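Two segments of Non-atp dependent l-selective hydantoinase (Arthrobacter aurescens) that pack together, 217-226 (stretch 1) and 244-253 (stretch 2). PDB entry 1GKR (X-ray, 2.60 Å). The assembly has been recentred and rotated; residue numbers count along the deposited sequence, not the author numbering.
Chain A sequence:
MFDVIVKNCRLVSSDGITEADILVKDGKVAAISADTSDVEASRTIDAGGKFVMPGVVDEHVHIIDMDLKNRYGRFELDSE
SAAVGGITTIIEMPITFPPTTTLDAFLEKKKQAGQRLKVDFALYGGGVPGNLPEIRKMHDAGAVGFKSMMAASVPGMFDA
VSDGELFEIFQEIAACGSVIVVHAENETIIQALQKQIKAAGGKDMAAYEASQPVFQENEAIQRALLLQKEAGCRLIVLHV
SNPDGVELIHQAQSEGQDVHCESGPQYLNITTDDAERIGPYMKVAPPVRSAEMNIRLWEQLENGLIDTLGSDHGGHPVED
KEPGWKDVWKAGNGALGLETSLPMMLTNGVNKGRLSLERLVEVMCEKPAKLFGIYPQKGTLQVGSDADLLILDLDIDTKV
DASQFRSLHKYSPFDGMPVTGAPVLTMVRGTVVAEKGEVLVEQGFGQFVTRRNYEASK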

# COMPACT_ATOMS: atom_id res chain seq x y z
N GLU A 217 17.96 -9.99 5.11
CA GLU A 217 17.19 -10.36 6.30
C GLU A 217 15.73 -10.10 5.98
O GLU A 217 14.85 -10.92 6.27
CB GLU A 217 17.59 -9.52 7.51
CG GLU A 217 16.69 -9.75 8.72
CD GLU A 217 17.09 -8.91 9.92
OE1 GLU A 217 17.70 -7.85 9.74
OE2 GLU A 217 16.77 -9.30 11.06
N ASN A 218 15.48 -8.96 5.38
CA ASN A 218 14.12 -8.59 5.05
C ASN A 218 13.50 -9.44 3.95
O ASN A 218 12.29 -9.64 3.93
CB ASN A 218 14.07 -7.11 4.71
CG ASN A 218 14.29 -6.23 5.94
OD1 ASN A 218 14.54 -5.03 5.82
ND2 ASN A 218 14.20 -6.83 7.12
N GLU A 219 14.32 -9.97 3.05
CA GLU A 219 13.78 -10.82 2.01
C GLU A 219 13.27 -12.10 2.67
O GLU A 219 12.19 -12.60 2.35
CB GLU A 219 14.88 -11.15 0.99
CG GLU A 219 14.44 -12.05 -0.16
CD GLU A 219 14.33 -13.53 0.25
OE1 GLU A 219 15.25 -14.01 0.95
OE2 GLU A 219 13.35 -14.20 -0.15
N ALA A 220 14.04 -12.63 3.61
CA ALA A 220 13.65 -13.85 4.30
C ALA A 220 12.37 -13.62 5.09
O ALA A 220 11.49 -14.49 5.15
CB ALA A 220 14.77 -14.31 5.23
N ILE A 221 12.25 -12.45 5.70
CA ILE A 221 11.05 -12.16 6.46
C ILE A 221 9.86 -12.17 5.49
O ILE A 221 8.82 -12.78 5.76
CB ILE A 221 11.18 -10.80 7.17
CG1 ILE A 221 12.19 -10.92 8.31
CG2 ILE A 221 9.84 -10.36 7.70
CD1 ILE A 221 12.54 -9.58 8.99
N GLN A 222 10.04 -11.51 4.35
CA GLN A 222 9.01 -11.42 3.32
C GLN A 222 8.58 -12.81 2.86
O GLN A 222 7.39 -13.08 2.68
CB GLN A 222 9.56 -10.64 2.14
CG GLN A 222 8.54 -10.19 1.13
CD GLN A 222 8.60 -8.68 0.92
OE1 GLN A 222 8.02 -8.14 -0.02
NE2 GLN A 222 9.31 -7.98 1.82
N ARG A 223 9.56 -13.68 2.68
CA ARG A 223 9.32 -15.05 2.24
C ARG A 223 8.54 -15.87 3.29
O ARG A 223 7.59 -16.57 2.96
CB ARG A 223 10.66 -15.73 1.96
CG ARG A 223 10.59 -16.74 0.84
CD ARG A 223 11.84 -17.56 0.75
NE ARG A 223 13.04 -16.82 1.08
CZ ARG A 223 14.11 -17.39 1.63
NH1 ARG A 223 14.09 -18.69 1.89
NH2 ARG A 223 15.18 -16.66 1.95
N ALA A 224 8.97 -15.78 4.54
CA ALA A 224 8.29 -16.50 5.61
C ALA A 224 6.85 -16.03 5.68
O ALA A 224 5.93 -16.83 5.81
CB ALA A 224 8.97 -16.25 6.93
N LEU A 225 6.68 -14.71 5.57
CA LEU A 225 5.37 -14.10 5.61
C LEU A 225 4.45 -14.67 4.51
O LEU A 225 3.31 -15.05 4.78
CB LEU A 225 5.53 -12.59 5.48
CG LEU A 225 5.37 -11.72 6.74
CD1 LEU A 225 5.68 -12.48 7.99
CD2 LEU A 225 6.27 -10.51 6.63
N LEU A 226 4.95 -14.75 3.28
CA LEU A 226 4.16 -15.28 2.17
C LEU A 226 3.76 -16.73 2.37
O LEU A 226 2.67 -17.14 1.95
CB LEU A 226 4.94 -15.17 0.87
CG LEU A 226 4.63 -13.96 -0.00
CD1 LEU A 226 4.57 -12.69 0.86
CD2 LEU A 226 5.70 -13.83 -1.09
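Stretch 2 244-253: DGVELIHQAQ

Two helices that run nearly side by side in the same direction can pack without a hydrogen bond between the two segments, through mainly apolar contacts and, here, with a glycine where the backbones are nearest. The segments 217-226 and 244-253 of this hydantoinase illustrate the principle. Both are helical throughout and belong to longer helices, held by regular backbone hydrogen bonds from each N to the O four residues earlier. Their N-to-C directions differ by only 11°, so stretch 2 lies almost parallel to stretch 1, with a closest axial approach of 9.7 Å and 357 Å² of surface buried between them.

The residues of stretch 1 that touch stretch 2 recur at the spacing of helical turns: Asn218, then Ile221 and Gln222, then Leu225. The backbones are nearest at the first of these, where Asn218 CA lies 5.5 Å from Gly245 CA. Glycine matters here. Asn218 points toward stretch 2, and its amide end packs against Gly245 CA; a CB on residue 245, ideally placed, would clash with that amide and with Ile221 CD1. Asn218 also touches Asp244, and Asn218 O lies 4.0 Å from Leu248 CD2.

Glu219 points away from stretch 2 and forms a salt bridge within its own helix, with Arg223 (Arg223 NH2 to Glu219 OE1, 2.8 Å), reinforced by a hydrogen bond from Arg223 NE to Glu219 OE2 at 2.9 Å.

One turn on from Asn218, Ile221 points into the contact. Ile221 CD1 lies 4.0 Å from Gly245 CA, occupying room that the absent side chain leaves, while Ile221 CG2 meets Ile249 CG1 at 3.7 Å and approaches Leu248 CB at 4.5 Å. Gln222 leaves its backbone sideways, but the end of its side chain comes nearer and rests against Leu248, whose CD2 is within van der Waals range. Leu248 thereby touches all four contacting residues of stretch 1 and has the largest area covered of any residue in either stretch, 70 Å².

Leu225 closes the series. Leu225 CD2 lies 3.9 Å from Leu248 O and 4.3 Å from Ile249 CG1, and Leu225 CG is 4.1 Å from Ala252 CB, the small methyl group that extends the apolar stripe by one further turn. By this point the nearest CA atoms, those of Leu225 and Ile249, are 7.5 Å apart: the close backbone approach at glycine has given way to packing between larger side chains.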

# COMPACT_ATOMS: atom_id res chain seq x y z
N ASP A 244 12.75 -1.67 9.22
CA ASP A 244 11.97 -2.06 8.05
C ASP A 244 11.37 -3.46 8.17
O ASP A 244 10.27 -3.71 7.67
CB ASP A 244 12.81 -1.95 6.78
CG ASP A 244 13.24 -0.53 6.49
OD1 ASP A 244 12.41 0.39 6.68
OD2 ASP A 244 14.39 -0.32 6.06
N GLY A 245 12.09 -4.37 8.81
CA GLY A 245 11.59 -5.71 8.97
C GLY A 245 10.43 -5.71 9.95
O GLY A 245 9.44 -6.43 9.78
N VAL A 246 10.56 -4.90 10.99
CA VAL A 246 9.50 -4.80 11.98
C VAL A 246 8.24 -4.34 11.25
O VAL A 246 7.17 -4.93 11.41
CB VAL A 246 9.84 -3.79 13.10
CG1 VAL A 246 8.65 -3.60 14.02
CG2 VAL A 246 11.03 -4.31 13.90
N GLU A 247 8.38 -3.31 10.42
CA GLU A 247 7.23 -2.80 9.69
C GLU A 247 6.58 -3.85 8.78
O GLU A 247 5.35 -4.00 8.78
CB GLU A 247 7.63 -1.55 8.90
CG GLU A 247 6.85 -0.30 9.34
CD GLU A 247 7.75 0.89 9.67
OE1 GLU A 247 8.53 1.31 8.78
OE2 GLU A 247 7.68 1.41 10.82
N LEU A 248 7.39 -4.60 8.03
CA LEU A 248 6.88 -5.64 7.15
C LEU A 248 5.97 -6.61 7.90
O LEU A 248 4.88 -6.94 7.44
CB LEU A 248 8.04 -6.42 6.53
CG LEU A 248 8.44 -6.19 5.06
CD1 LEU A 248 8.20 -4.75 4.66
CD2 LEU A 248 9.91 -6.54 4.89
N ILE A 249 6.43 -7.05 9.07
CA ILE A 249 5.66 -7.98 9.88
C ILE A 249 4.42 -7.31 10.44
O ILE A 249 3.32 -7.87 10.39
CB ILE A 249 6.51 -8.53 11.06
CG1 ILE A 249 7.66 -9.36 10.51
CG2 ILE A 249 5.67 -9.39 11.97
CD1 ILE A 249 8.67 -9.74 11.54
N HIS A 250 4.60 -6.11 10.97
CA HIS A 250 3.48 -5.37 11.53
C HIS A 250 2.38 -5.19 10.48
O HIS A 250 1.21 -5.45 10.74
CB HIS A 250 3.94 -4.00 12.03
CG HIS A 250 2.90 -3.30 12.83
ND1 HIS A 250 2.33 -3.87 13.95
CD2 HIS A 250 2.28 -2.11 12.66
CE1 HIS A 250 1.40 -3.06 14.43
NE2 HIS A 250 1.35 -1.99 13.66
N GLN A 251 2.78 -4.74 9.30
CA GLN A 251 1.83 -4.54 8.22
C GLN A 251 1.05 -5.82 7.95
O GLN A 251 -0.17 -5.80 7.82
CB GLN A 251 2.57 -4.10 6.96
CG GLN A 251 1.66 -3.96 5.75
CD GLN A 251 0.52 -2.97 5.98
OE1 GLN A 251 0.76 -1.77 6.18
NE2 GLN A 251 -0.72 -3.46 5.96
N ALA A 252 1.76 -6.94 7.89
CA ALA A 252 1.12 -8.21 7.62
C ALA A 252 0.19 -8.64 8.75
O ALA A 252 -0.89 -9.15 8.48
CB ALA A 252 2.16 -9.29 7.35
N GLN A 253 0.59 -8.45 10.00
CA GLN A 253 -0.31 -8.89 11.07
C GLN A 253 -1.52 -7.98 11.05
O GLN A 253 -2.66 -8.39 11.27
CB GLN A 253 0.36 -8.87 12.46
CG GLN A 253 0.50 -7.53 13.11
CD GLN A 253 0.91 -7.62 14.57
OE1 GLN A 253 1.04 -6.61 15.24
NE2 GLN A 253 1.12 -8.84 15.07